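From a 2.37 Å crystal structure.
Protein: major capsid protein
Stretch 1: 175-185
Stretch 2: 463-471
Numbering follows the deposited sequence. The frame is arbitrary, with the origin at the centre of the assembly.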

# COMPACT_ATOMS: atom_id res chain seq x y z
N VAL B 175 20.16 19.43 -5.74
CA VAL B 175 20.84 18.29 -5.15
C VAL B 175 19.81 17.27 -4.69
O VAL B 175 18.68 17.62 -4.34
CB VAL B 175 21.77 18.69 -3.98
CG1 VAL B 175 22.99 19.43 -4.51
CG2 VAL B 175 21.02 19.56 -2.99
N ARG B 176 20.21 16.01 -4.71
CA ARG B 176 19.37 14.91 -4.28
C ARG B 176 20.25 13.86 -3.63
O ARG B 176 21.45 13.77 -3.92
CB ARG B 176 18.60 14.28 -5.45
CG ARG B 176 19.18 12.96 -5.91
CD ARG B 176 18.71 12.61 -7.31
NE ARG B 176 17.26 12.46 -7.40
CZ ARG B 176 16.57 12.56 -8.54
NH1 ARG B 176 17.19 12.81 -9.68
NH2 ARG B 176 15.25 12.40 -8.53
N TYR B 177 19.66 13.07 -2.75
CA TYR B 177 20.32 11.89 -2.20
C TYR B 177 19.96 10.66 -3.01
O TYR B 177 18.88 10.57 -3.61
CB TYR B 177 19.96 11.69 -0.73
CG TYR B 177 20.76 12.55 0.22
CD1 TYR B 177 20.31 13.82 0.58
CD2 TYR B 177 21.97 12.11 0.73
CE1 TYR B 177 21.04 14.62 1.44
CE2 TYR B 177 22.71 12.91 1.59
CZ TYR B 177 22.25 14.15 1.94
OH TYR B 177 22.99 14.94 2.79
N CYS B 178 20.87 9.69 -3.04
CA CYS B 178 20.55 8.41 -3.63
C CYS B 178 19.45 7.73 -2.81
O CYS B 178 19.19 8.08 -1.66
CB CYS B 178 21.79 7.52 -3.68
SG CYS B 178 22.35 6.93 -2.07
N GLU B 179 18.77 6.78 -3.44
CA GLU B 179 17.73 6.05 -2.73
C GLU B 179 18.35 5.19 -1.64
O GLU B 179 19.41 4.59 -1.83
CB GLU B 179 16.92 5.18 -3.70
CG GLU B 179 15.94 5.98 -4.54
CD GLU B 179 14.94 5.10 -5.26
OE1 GLU B 179 15.30 3.96 -5.62
OE2 GLU B 179 13.78 5.54 -5.45
N TYR B 180 17.69 5.17 -0.49
CA TYR B 180 18.17 4.47 0.70
C TYR B 180 19.60 4.89 1.06
O TYR B 180 20.51 4.05 1.08
CB TYR B 180 18.07 2.96 0.50
CG TYR B 180 16.66 2.54 0.16
CD1 TYR B 180 15.69 2.48 1.15
CD2 TYR B 180 16.30 2.23 -1.14
CE1 TYR B 180 14.39 2.10 0.85
CE2 TYR B 180 15.00 1.86 -1.45
CZ TYR B 180 14.06 1.79 -0.45
OH TYR B 180 12.77 1.42 -0.75
N PRO B 181 19.83 6.17 1.35
CA PRO B 181 21.20 6.62 1.64
C PRO B 181 21.81 5.94 2.84
O PRO B 181 23.01 5.67 2.86
CB PRO B 181 21.04 8.13 1.86
CG PRO B 181 19.66 8.48 1.37
CD PRO B 181 18.84 7.25 1.55
N GLY B 182 21.00 5.64 3.86
CA GLY B 182 21.53 4.98 5.04
C GLY B 182 22.03 3.58 4.75
O GLY B 182 22.87 3.06 5.47
N LEU B 183 21.52 2.96 3.68
CA LEU B 183 21.98 1.62 3.34
C LEU B 183 23.29 1.67 2.55
O LEU B 183 24.16 0.82 2.75
CB LEU B 183 20.91 0.88 2.55
CG LEU B 183 19.60 0.62 3.30
CD1 LEU B 183 18.69 -0.29 2.50
CD2 LEU B 183 19.88 0.03 4.68
N ARG B 184 23.44 2.64 1.65
CA ARG B 184 24.67 2.73 0.88
C ARG B 184 25.79 3.39 1.67
O ARG B 184 26.97 3.12 1.42
CB ARG B 184 24.45 3.51 -0.42
CG ARG B 184 25.46 3.16 -1.50
CD ARG B 184 25.29 3.99 -2.75
NE ARG B 184 26.04 3.41 -3.86
CZ ARG B 184 26.25 4.01 -5.03
NH1 ARG B 184 25.79 5.23 -5.25
NH2 ARG B 184 26.94 3.39 -5.97
N LEU B 185 25.45 4.26 2.63
CA LEU B 185 26.46 5.02 3.36
C LEU B 185 27.46 4.10 4.04
O LEU B 185 28.66 4.41 4.10
CB LEU B 185 25.79 5.94 4.38
CG LEU B 185 26.74 6.84 5.17
CD1 LEU B 185 27.35 7.89 4.26
CD2 LEU B 185 26.02 7.49 6.34
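Stretch 2 (463-471) YQWRDWHHL

A short helix and the residues after it in stretch 2 pack on the strand end, loop and helix start of stretch 1 through two arginine–tryptophan stacks and a set of hydrogen bonds centred on Glu179. In stretch 1, a strand ends at Tyr177, a loop follows, and a helix starts at Pro181 with Tyr180 as its N-cap. In stretch 2, Tyr463 is the N-cap of a helix that begins at Gln464. The nearest CA atoms across the stretches are those of Cys178 and Trp465, 4.1 Å apart. Next in register, the CA atoms of Glu179 and Arg466 are 5.5 Å apart. The backbones run in the same direction over this step.

Glu179 uses both backbone and side chain. Glu179 N donates to Trp465 O at 2.8 Å. Glu179 O accepts from Trp468 NE1, also at 2.8 Å. Glu179 OE1 accepts from His469 NE2 at 2.8 Å. The loop is thus tied to three residues of stretch 2.

Trp465 (chi1 p) offers a ring face to Arg176. The guanidinium is flat on the indole, with planes at 10° and centres 3.5 Å apart. Arg176 CZ sits 3.5 Å from the centroid of the Trp465 six-membered ring, a cation-pi geometry.

The CA-to-CB bond of Trp468 (chi1 p) points toward stretch 1, and the residue meets its helix. Arg184 CB is 3.4 Å from Trp468 CH2, over the ring face. The extended Arg184 side chain then runs along the indole, and its guanidinium stacks on Trp468 with centres 4.7 Å apart. Its end reaches Gln464: Arg184 NH2 donates to Gln464 OE1 at 2.7 Å, and Arg184 NH1 adds a weak bond to Gln464 OE1 at 3.3 Å. Leu183 CB touches Trp468 CH2 at 4.1 Å.

Tyr180 turns its ring edge to the face of His469, with planes at 89°. Tyr180 CD2 is 3.7 Å from His469 NE2. The same imidazole therefore serves both Glu179 and Tyr180.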

# COMPACT_ATOMS: atom_id res chain seq x y z
N TYR B 463 21.23 7.66 -13.62
CA TYR B 463 20.25 7.09 -12.71
C TYR B 463 20.89 6.17 -11.67
O TYR B 463 20.19 5.36 -11.06
CB TYR B 463 19.17 6.34 -13.49
CG TYR B 463 18.14 7.23 -14.14
CD1 TYR B 463 18.36 7.79 -15.39
CD2 TYR B 463 16.95 7.53 -13.49
CE1 TYR B 463 17.41 8.61 -15.98
CE2 TYR B 463 16.00 8.35 -14.07
CZ TYR B 463 16.24 8.89 -15.32
OH TYR B 463 15.30 9.71 -15.90
N GLN B 464 22.21 6.28 -11.47
CA GLN B 464 22.87 5.48 -10.45
C GLN B 464 22.31 5.76 -9.07
O GLN B 464 22.26 4.86 -8.22
CB GLN B 464 24.38 5.75 -10.46
CG GLN B 464 25.15 4.87 -9.49
CD GLN B 464 26.42 5.52 -8.97
OE1 GLN B 464 27.18 4.91 -8.22
NE2 GLN B 464 26.64 6.77 -9.36
N TRP B 465 21.89 7.00 -8.81
CA TRP B 465 21.26 7.34 -7.54
C TRP B 465 20.07 6.44 -7.23
O TRP B 465 19.72 6.27 -6.05
CB TRP B 465 20.81 8.81 -7.55
CG TRP B 465 19.71 9.08 -8.53
CD1 TRP B 465 19.84 9.41 -9.85
CD2 TRP B 465 18.30 9.05 -8.27
NE1 TRP B 465 18.61 9.59 -10.42
CE2 TRP B 465 17.64 9.37 -9.47
CE3 TRP B 465 17.53 8.78 -7.13
CZ2 TRP B 465 16.26 9.43 -9.57
CZ3 TRP B 465 16.16 8.84 -7.24
CH2 TRP B 465 15.53 9.16 -8.45
N ARG B 466 19.44 5.87 -8.25
CA ARG B 466 18.28 5.00 -8.11
C ARG B 466 18.58 3.53 -8.38
O ARG B 466 18.07 2.66 -7.68
CB ARG B 466 17.17 5.47 -9.06
CG ARG B 466 15.88 4.67 -8.98
CD ARG B 466 15.04 4.90 -10.22
NE ARG B 466 15.65 4.30 -11.40
CZ ARG B 466 15.28 4.54 -12.65
NH1 ARG B 466 14.29 5.40 -12.90
NH2 ARG B 466 15.89 3.94 -13.66
N ASP B 467 19.42 3.24 -9.38
CA ASP B 467 19.64 1.87 -9.82
C ASP B 467 20.62 1.10 -8.96
O ASP B 467 20.76 -0.12 -9.15
CB ASP B 467 20.14 1.85 -11.27
CG ASP B 467 19.12 2.38 -12.25
OD1 ASP B 467 17.93 2.46 -11.89
OD2 ASP B 467 19.51 2.70 -13.40
N TRP B 468 21.30 1.75 -8.01
CA TRP B 468 22.41 1.09 -7.32
C TRP B 468 21.95 -0.12 -6.51
O TRP B 468 22.69 -1.10 -6.39
CB TRP B 468 23.15 2.08 -6.43
CG TRP B 468 22.45 2.41 -5.15
CD1 TRP B 468 21.55 3.41 -4.94
CD2 TRP B 468 22.59 1.73 -3.90
NE1 TRP B 468 21.12 3.40 -3.64
CE2 TRP B 468 21.75 2.37 -2.98
CE3 TRP B 468 23.35 0.63 -3.48
CZ2 TRP B 468 21.64 1.96 -1.65
CZ3 TRP B 468 23.24 0.22 -2.16
CH2 TRP B 468 22.39 0.89 -1.26
N HIS B 469 20.74 -0.07 -5.95
CA HIS B 469 20.23 -1.19 -5.16
C HIS B 469 19.37 -2.15 -5.97
O HIS B 469 19.01 -3.21 -5.46
CB HIS B 469 19.43 -0.67 -3.96
CG HIS B 469 18.22 0.13 -4.32
ND1 HIS B 469 17.00 -0.45 -4.57
CD2 HIS B 469 18.05 1.46 -4.48
CE1 HIS B 469 16.12 0.49 -4.86
NE2 HIS B 469 16.73 1.66 -4.82
N HIS B 470 19.05 -1.82 -7.22
CA HIS B 470 18.28 -2.72 -8.06
C HIS B 470 19.16 -3.87 -8.55
O HIS B 470 20.33 -3.68 -8.90
CB HIS B 470 17.69 -1.97 -9.24
CG HIS B 470 16.51 -1.11 -8.89
ND1 HIS B 470 15.21 -1.56 -8.97
CD2 HIS B 470 16.44 0.17 -8.45
CE1 HIS B 470 14.39 -0.59 -8.61
NE2 HIS B 470 15.11 0.47 -8.29
N LEU B 471 18.58 -5.07 -8.58
CA LEU B 471 19.29 -6.27 -9.02
C LEU B 471 18.98 -6.64 -10.46
O LEU B 471 19.36 -7.73 -10.90
CB LEU B 471 18.96 -7.44 -8.09
CG LEU B 471 19.32 -7.23 -6.62
CD1 LEU B 471 19.00 -8.47 -5.80
CD2 LEU B 471 20.79 -6.85 -6.47